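PDB 5ZDI: protein secretion chaperonin CsaA from Picrophilus torridus, which acts as a protein secretion chaperone and, as a member of the tRNA-binding-domain family, probably also binds tRNA. Local coordinates for the interface of chains A and B. Numbering follows the deposited sequence. Chains: chain A/B, Protein secretion chaperonin CsaA.

Contacts 1 and 2 belong to one two-fold symmetric interface between two copies of CsaA, and the centres of their C-alpha atoms lie about 20 Å apart. They share no residue. Contact 1 pairs strand 91-97 of each chain across the two-fold and is largely polar, whereas contact 2 sets the N-terminal segment and helix 4-8 of chain B against an apolar patch around A:Phe69. Because every contact has its twin, the central strand pairing, with an aspartate site on either side of the two-fold, is joined by two such N-terminal packings, consistent with a dimer, though the structure alone does not show which form acts.

Contact 1: the interface of chains A and B. Residues chain A 53, 61, 93-96; chain B 96-99.
Strand 91-97 of one chain meets its copy antiparallel, A:Thr96 opposite B:Thr96, through a reciprocal pair of backbone hydrogen bonds, A:Thr96 N to B:Thr96 O and B:Thr96 N to A:Thr96 O, each 2.9 Å. The strand belongs to the tRNA-binding domain of CsaA, an OB-fold family, and the pairing joins the two copies. Farther along, B:Asp98 N donates to A:Leu94 O at 2.9 Å, which brings the aspartate side chain over chain A. B:Asp98 buries more surface than any other residue of the patch. With CG anti to its own carbonyl carbon (chi1 -80°), its carboxylate points between A:Tyr53 and A:Lys61, and OD2 accepts from both. The phenol OH of A:Tyr53 donates to OD2 at 2.6 Å on the anti lone pair, the oxygen lying at the edge of the ring, in its plane, while ring and carboxylate planes are 49° apart. A:Lys61 arrives tip to tip: its chain runs extended until a bend at the last torsion (chi4 54°) turns NZ to the syn lone pair of OD2, a salt bridge of 2.8 Å. The amine and the phenol hydroxyl converging on OD2 would probably favour the ionised carboxylate. A:Leu94 N donates in turn to A:Tyr53 OH at 2.9 Å, fixing the hydroxyl from the second shell, and A:Leu94 CD1 lies over one ring face towards the rim. The other carboxylate oxygen, OD1, takes water 2 at 2.7 Å, a water also held by both threonine hydroxyls and B:Thr96 O. Water 1 likewise joins A:Thr96 OG1 and B:Thr96 OG1. Beyond the carboxylate, CB and CG of A:Lys93 lie against the backbone of B:Gly99, and NZ reaches B:Asp98 O through water 3.

Contact 2: the interface of chains A and B. Residues chain A 66, 69-70, 72, 81-82; chain B 2-4, 7.
The ring of A:Phe69 lies against that of B:Tyr4, the first residue of helix 4-8, in an offset stack with centroids 3.8 Å apart and planes inclined by 18°. This apolar socket on chain A receives the N-terminal segment of chain B, and its core is tight around the phenylalanine. A:Phe69 CD2 sits above the tyrosine face towards its rim, 3.4 Å from B:Tyr4 CZ, while A:Val66 CG1 covers the centre of the opposite phenylalanine face from within chain A. Two groups meet the ring edge in its plane: A:Leu82 CB from its own chain, and B:Phe7 CB, 3.4 Å from A:Phe69 CZ. The methyl CD1 of B:Ile2 approaches A:Phe69 CE1 at 3.6 Å. An alanine in place of A:Phe69 would probably open a gap between B:Tyr4, B:Ile2 and B:Phe7, leaving the tyrosine ring without its stacking partner and freer to turn. B:Phe7, with CG anti to its backbone N (chi1 -175°), swings its ring away from the stack; A:Val66 CG2 lies over one face of it, offset toward the rim, and A:Leu82 CD2 is 3.7 Å from B:Phe7 CE2. Towards the phenol end the contact is looser and bridged by water. No direct polar bond crosses here, and poorly ordered A:Lys72 merely passes the tyrosine rim. Water 4 makes the link instead, lying 2.9 Å from B:Tyr4 OH and 2.9 Å from the backbone oxygen A:Pro70 O.

Contact 1: the interface of chains A and B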
# COMPACT_ATOMS: atom_id res chain seq x y z
N TYR A 53 1.87 13.23 -12.24
CA TYR A 53 1.66 12.28 -13.31
C TYR A 53 0.82 12.99 -14.38
O TYR A 53 -0.13 13.67 -14.04
CB TYR A 53 0.89 11.08 -12.84
CG TYR A 53 1.61 10.15 -11.89
CD1 TYR A 53 1.75 10.52 -10.51
CD2 TYR A 53 1.99 8.88 -12.26
CE1 TYR A 53 2.40 9.68 -9.63
CE2 TYR A 53 2.63 8.03 -11.37
CZ TYR A 53 2.82 8.44 -10.07
OH TYR A 53 3.44 7.59 -9.14
N LYS A 61 -3.82 2.37 -15.04
CA LYS A 61 -2.87 2.05 -13.99
C LYS A 61 -3.53 1.38 -12.78
O LYS A 61 -4.57 1.88 -12.29
CB LYS A 61 -2.17 3.35 -13.54
CG LYS A 61 -0.92 3.13 -12.74
CD LYS A 61 -0.42 4.45 -12.21
CE LYS A 61 0.68 4.36 -11.11
NZ LYS A 61 1.80 3.59 -11.52
N LYS A 93 4.23 9.46 -4.99
CA LYS A 93 4.48 8.34 -5.89
C LYS A 93 3.50 7.25 -5.51
O LYS A 93 3.56 6.67 -4.40
CB LYS A 93 5.90 7.86 -5.72
CG LYS A 93 6.93 8.87 -6.14
CD LYS A 93 7.05 8.99 -7.69
CE LYS A 93 8.17 9.96 -8.01
NZ LYS A 93 8.33 10.18 -9.43
N LEU A 94 2.61 6.95 -6.43
CA LEU A 94 1.60 5.90 -6.21
C LEU A 94 2.20 4.56 -5.81
O LEU A 94 3.23 4.12 -6.36
CB LEU A 94 0.72 5.67 -7.44
CG LEU A 94 -0.14 6.91 -7.78
CD1 LEU A 94 -0.72 6.74 -9.18
CD2 LEU A 94 -1.19 7.17 -6.68
N LEU A 95 1.43 3.84 -5.02
CA LEU A 95 1.62 2.44 -4.76
C LEU A 95 0.99 1.61 -5.86
O LEU A 95 -0.14 1.97 -6.34
CB LEU A 95 0.98 2.05 -3.43
CG LEU A 95 1.42 2.77 -2.20
CD1 LEU A 95 1.00 1.99 -0.94
CD2 LEU A 95 2.86 3.08 -2.10
N THR A 96 1.71 0.56 -6.33
CA THR A 96 1.15 -0.32 -7.33
C THR A 96 1.37 -1.78 -6.88
O THR A 96 2.43 -2.09 -6.26
CB THR A 96 1.82 -0.04 -8.71
OG1 THR A 96 3.07 -0.70 -8.80
CG2 THR A 96 2.04 1.54 -8.95
N THR B 96 4.64 -2.08 -4.35
CA THR B 96 5.83 -1.24 -4.50
C THR B 96 5.46 0.22 -4.75
O THR B 96 4.44 0.52 -5.38
CB THR B 96 6.78 -1.71 -5.62
OG1 THR B 96 6.24 -1.33 -6.90
CG2 THR B 96 6.94 -3.23 -5.49
N PRO B 97 6.32 1.14 -4.28
CA PRO B 97 6.11 2.50 -4.70
C PRO B 97 6.67 2.82 -6.10
O PRO B 97 7.67 2.28 -6.47
CB PRO B 97 6.87 3.28 -3.64
CG PRO B 97 8.03 2.44 -3.29
CD PRO B 97 7.49 1.02 -3.40
N ASP B 98 6.09 3.77 -6.84
CA ASP B 98 6.62 4.15 -8.10
C ASP B 98 8.00 4.82 -7.90
O ASP B 98 8.80 4.82 -8.85
CB ASP B 98 5.69 5.11 -8.87
CG ASP B 98 4.53 4.42 -9.57
OD1 ASP B 98 4.51 3.18 -9.66
OD2 ASP B 98 3.57 5.14 -9.97
N GLY B 99 8.29 5.35 -6.70
CA GLY B 99 9.61 5.89 -6.37
C GLY B 99 9.62 6.18 -4.89
O GLY B 99 8.59 6.01 -4.22
O HOH W 1 4.70 -3.22 -8.07
O HOH W 2 4.98 0.91 -8.33
O HOH W 3 9.63 7.48 -9.82

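Contact 2: the interface of chains A and B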
# COMPACT_ATOMS: atom_id res chain seq x y z
N VAL A 66 -8.01 2.75 -0.02
CA VAL A 66 -8.88 2.47 1.08
C VAL A 66 -10.32 2.62 0.59
O VAL A 66 -10.67 3.72 0.11
CB VAL A 66 -8.66 3.40 2.25
CG1 VAL A 66 -9.73 2.99 3.31
CG2 VAL A 66 -7.26 3.24 2.79
N PHE A 69 -13.89 4.08 3.84
CA PHE A 69 -14.07 5.37 4.50
C PHE A 69 -15.48 5.95 4.17
O PHE A 69 -16.03 5.65 3.07
CB PHE A 69 -13.09 6.40 3.97
CG PHE A 69 -11.64 6.25 4.42
CD1 PHE A 69 -11.29 5.91 5.71
CD2 PHE A 69 -10.61 6.55 3.52
CE1 PHE A 69 -9.97 5.82 6.09
CE2 PHE A 69 -9.29 6.54 3.94
CZ PHE A 69 -8.98 6.19 5.19
N PRO A 70 -15.99 6.83 5.04
CA PRO A 70 -17.11 7.67 4.70
C PRO A 70 -16.80 8.57 3.50
O PRO A 70 -15.68 9.00 3.32
CB PRO A 70 -17.33 8.52 5.96
CG PRO A 70 -16.46 7.96 7.02
CD PRO A 70 -15.39 7.21 6.34
N LYS A 72 -16.22 11.77 1.29
CA LYS A 72 -15.67 13.06 1.72
C LYS A 72 -16.08 14.07 0.64
O LYS A 72 -15.73 13.91 -0.56
CB LYS A 72 -14.14 12.94 1.77
CG LYS A 72 -13.38 14.17 2.21
CD LYS A 72 -12.63 13.91 3.52
CE LYS A 72 -11.56 14.97 3.73
NZ LYS A 72 -12.14 16.35 3.63
N VAL A 81 -12.98 7.15 -2.22
CA VAL A 81 -11.83 6.28 -1.79
C VAL A 81 -10.56 7.13 -1.70
O VAL A 81 -10.48 8.19 -2.32
CB VAL A 81 -11.55 5.11 -2.76
CG1 VAL A 81 -12.75 4.16 -2.86
CG2 VAL A 81 -11.16 5.61 -4.15
N LEU A 82 -9.58 6.62 -0.96
CA LEU A 82 -8.27 7.28 -0.79
C LEU A 82 -7.27 6.42 -1.54
O LEU A 82 -7.04 5.24 -1.14
CB LEU A 82 -7.87 7.32 0.68
CG LEU A 82 -6.46 7.89 1.02
CD1 LEU A 82 -6.39 9.36 0.64
CD2 LEU A 82 -6.04 7.53 2.41
N ILE B 2 -15.24 2.78 8.98
CA ILE B 2 -14.24 3.50 9.80
C ILE B 2 -14.28 5.04 9.70
O ILE B 2 -15.28 5.60 9.21
CB ILE B 2 -12.87 2.97 9.44
CG1 ILE B 2 -12.58 3.18 7.93
CG2 ILE B 2 -12.77 1.49 9.79
CD1 ILE B 2 -11.21 2.72 7.54
N THR B 3 -13.32 5.73 10.30
CA THR B 3 -13.06 7.13 9.95
C THR B 3 -11.68 7.23 9.44
O THR B 3 -10.90 6.36 9.71
CB THR B 3 -13.08 8.02 11.19
OG1 THR B 3 -12.18 7.42 12.15
CG2 THR B 3 -14.59 8.21 11.66
N TYR B 4 -11.35 8.38 8.86
CA TYR B 4 -10.00 8.70 8.36
C TYR B 4 -8.98 8.52 9.48
O TYR B 4 -7.91 7.99 9.24
CB TYR B 4 -9.92 10.12 7.67
CG TYR B 4 -10.20 10.09 6.11
CD1 TYR B 4 -11.52 9.94 5.60
CD2 TYR B 4 -9.15 10.18 5.15
CE1 TYR B 4 -11.79 9.89 4.21
CE2 TYR B 4 -9.41 10.14 3.72
CZ TYR B 4 -10.74 9.98 3.23
OH TYR B 4 -11.03 9.87 1.81
N PHE B 7 -7.27 5.21 9.85
CA PHE B 7 -6.15 5.02 8.91
C PHE B 7 -4.93 5.82 9.30
O PHE B 7 -3.83 5.33 9.26
CB PHE B 7 -6.59 5.29 7.48
CG PHE B 7 -5.52 4.99 6.47
CD1 PHE B 7 -5.18 3.68 6.24
CD2 PHE B 7 -4.87 6.01 5.81
CE1 PHE B 7 -4.20 3.41 5.33
CE2 PHE B 7 -3.87 5.73 4.88
CZ PHE B 7 -3.55 4.43 4.66
O HOH W 4 -13.70 8.84 1.16